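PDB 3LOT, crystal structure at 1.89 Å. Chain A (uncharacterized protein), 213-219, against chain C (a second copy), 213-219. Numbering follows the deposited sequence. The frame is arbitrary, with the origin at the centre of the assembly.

Chain A, residues 213-219: VEDVLFM
Chain C, residues 213-219: VEDVLFM

Two copies of one helix meet, nearly antiparallel, through a symmetric stack of phenylalanines, with no hydrogen bond between them. Both stretches are helical throughout, with phi/psi near -60/-45 and i to i+4 bonds such as Phe A218 N to Glu A214 O (3.1 Å). Their axes run at 168° and approach no closer than 12.3 Å, a gap spanned by the two Phe 218 side chains. The register centres on Phe A218 and Phe C218, whose CA atoms lie 8.1 Å apart.

Both phenylalanines point toward the partner with chi1 t (about -160°) and chi2 near 70°. Their rings form an offset stack, centroids 4.1 Å apart and planes at 11°, with Phe A218 CD2 3.4 Å from Phe C218 CD2. Phe A218 CB sits 3.8 Å from the centroid of the Phe C218 ring, 15° off its normal, a CH-pi contact that Phe C218 CB repeats over the Phe A218 ring. Flat faces let the rings lie nearly parallel at van der Waals distance, and both residues are buried, where an apolar side chain needs no polar partner. The pair supplies most of the 290 Å² buried.

Each ring tip reaches the turn before Phe 218 on the partner helix: Phe C218 CZ lies 3.5 Å from Glu A214 O and 3.7 Å from Asp A215 OD1, and Phe A218 CZ lies 3.5 Å from Glu C214 O and 3.8 Å from Asp C215 OD1. The aspartates (chi1 m, chi2 about -35°) bring OD1 to the ring edge, where a carboxylate oxygen suits the slightly positive C-H rim. Glu A214 and Glu C214 (m, p) offer aliphatic CB atoms while their ends lead away. Val A216 and Met A219, a selenomethionine, point away, as do their counterparts.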

# COMPACT_ATOMS: atom_id res chain seq x y z
N VAL A 213 -11.05 -2.13 -0.07
CA VAL A 213 -10.56 -0.74 -0.18
C VAL A 213 -9.14 -0.76 -0.76
O VAL A 213 -8.83 0.03 -1.62
CB VAL A 213 -10.65 0.02 1.15
CG1 VAL A 213 -10.05 1.36 1.01
CG2 VAL A 213 -12.11 0.13 1.56
N GLU A 214 -8.32 -1.71 -0.31
CA GLU A 214 -6.96 -1.92 -0.82
C GLU A 214 -6.95 -2.08 -2.32
O GLU A 214 -6.05 -1.60 -2.97
CB GLU A 214 -6.35 -3.19 -0.22
CG GLU A 214 -5.94 -3.11 1.20
CD GLU A 214 -7.06 -3.15 2.22
OE1 GLU A 214 -8.27 -3.20 1.83
OE2 GLU A 214 -6.68 -3.20 3.43
N ASP A 215 -7.94 -2.80 -2.87
CA ASP A 215 -7.99 -3.10 -4.31
C ASP A 215 -8.24 -1.85 -5.09
O ASP A 215 -7.58 -1.59 -6.14
CB ASP A 215 -9.04 -4.16 -4.65
CG ASP A 215 -8.75 -5.53 -3.98
OD1 ASP A 215 -7.54 -5.91 -3.84
OD2 ASP A 215 -9.72 -6.26 -3.64
N VAL A 216 -9.21 -1.07 -4.61
CA VAL A 216 -9.55 0.19 -5.31
C VAL A 216 -8.33 1.15 -5.37
O VAL A 216 -7.95 1.65 -6.45
CB VAL A 216 -10.81 0.86 -4.72
CG1 VAL A 216 -11.11 2.16 -5.47
CG2 VAL A 216 -12.03 -0.07 -4.81
N LEU A 217 -7.75 1.40 -4.23
CA LEU A 217 -6.63 2.31 -4.13
C LEU A 217 -5.47 1.82 -5.03
O LEU A 217 -4.89 2.63 -5.73
CB LEU A 217 -6.14 2.43 -2.70
CG LEU A 217 -5.04 3.50 -2.46
CD1 LEU A 217 -5.45 4.91 -2.92
CD2 LEU A 217 -4.63 3.50 -1.02
N PHE A 218 -5.14 0.52 -5.00
CA PHE A 218 -4.04 -0.01 -5.79
C PHE A 218 -4.29 0.09 -7.32
O PHE A 218 -3.35 0.30 -8.04
CB PHE A 218 -3.66 -1.45 -5.41
CG PHE A 218 -2.27 -1.82 -5.85
CD1 PHE A 218 -1.15 -1.21 -5.28
CD2 PHE A 218 -2.05 -2.75 -6.83
CE1 PHE A 218 0.12 -1.51 -5.69
CE2 PHE A 218 -0.74 -3.03 -7.28
CZ PHE A 218 0.32 -2.42 -6.70
N MSE A 219 -5.53 -0.10 -7.77
CA MSE A 219 -5.90 0.12 -9.16
C MSE A 219 -5.64 1.58 -9.55
O MSE A 219 -4.98 1.87 -10.58
CB MSE A 219 -7.37 -0.21 -9.39
CG MSE A 219 -7.73 -1.71 -9.28
SE MSE A 219 -7.34 -2.77 -10.84
CE MSE A 219 -8.98 -2.42 -11.84
N VAL C 213 8.33 -2.86 -7.31
CA VAL C 213 8.34 -3.32 -5.92
C VAL C 213 6.89 -3.30 -5.38
O VAL C 213 6.46 -4.24 -4.73
CB VAL C 213 9.33 -2.50 -5.05
CG1 VAL C 213 9.22 -2.85 -3.61
CG2 VAL C 213 10.77 -2.75 -5.53
N GLU C 214 6.14 -2.27 -5.73
CA GLU C 214 4.72 -2.13 -5.40
C GLU C 214 3.89 -3.37 -5.76
O GLU C 214 3.06 -3.80 -4.97
CB GLU C 214 4.14 -0.95 -6.20
CG GLU C 214 4.45 0.45 -5.68
CD GLU C 214 5.79 1.03 -6.13
OE1 GLU C 214 6.60 0.32 -6.76
OE2 GLU C 214 6.02 2.24 -5.83
N ASP C 215 4.11 -3.89 -6.95
CA ASP C 215 3.39 -5.06 -7.46
C ASP C 215 3.70 -6.28 -6.60
O ASP C 215 2.81 -7.03 -6.25
CB ASP C 215 3.78 -5.35 -8.93
CG ASP C 215 3.35 -4.25 -9.91
OD1 ASP C 215 2.29 -3.61 -9.70
OD2 ASP C 215 4.06 -4.06 -10.94
N VAL C 216 4.97 -6.48 -6.27
CA VAL C 216 5.39 -7.65 -5.49
C VAL C 216 4.77 -7.57 -4.11
O VAL C 216 4.19 -8.57 -3.62
CB VAL C 216 6.92 -7.78 -5.38
CG1 VAL C 216 7.31 -8.93 -4.46
CG2 VAL C 216 7.54 -7.96 -6.83
N LEU C 217 4.85 -6.40 -3.48
CA LEU C 217 4.35 -6.31 -2.09
C LEU C 217 2.85 -6.52 -2.12
O LEU C 217 2.31 -7.19 -1.25
CB LEU C 217 4.67 -4.97 -1.44
CG LEU C 217 4.33 -4.80 0.05
CD1 LEU C 217 5.07 -5.82 0.96
CD2 LEU C 217 4.62 -3.32 0.47
N PHE C 218 2.18 -5.95 -3.12
CA PHE C 218 0.73 -6.05 -3.15
C PHE C 218 0.23 -7.49 -3.39
O PHE C 218 -0.80 -7.89 -2.82
CB PHE C 218 0.08 -5.06 -4.14
CG PHE C 218 -1.40 -4.82 -3.88
CD1 PHE C 218 -1.84 -4.12 -2.75
CD2 PHE C 218 -2.35 -5.35 -4.71
CE1 PHE C 218 -3.19 -3.91 -2.50
CE2 PHE C 218 -3.71 -5.14 -4.46
CZ PHE C 218 -4.13 -4.45 -3.37
N MSE C 219 0.93 -8.25 -4.23
CA MSE C 219 0.61 -9.65 -4.43
C MSE C 219 0.72 -10.38 -3.08
O MSE C 219 -0.19 -11.09 -2.68
CB MSE C 219 1.55 -10.29 -5.47
CG MSE C 219 1.37 -9.75 -6.94
SE MSE C 219 -0.02 -10.68 -7.83
CE MSE C 219 0.93 -12.32 -8.16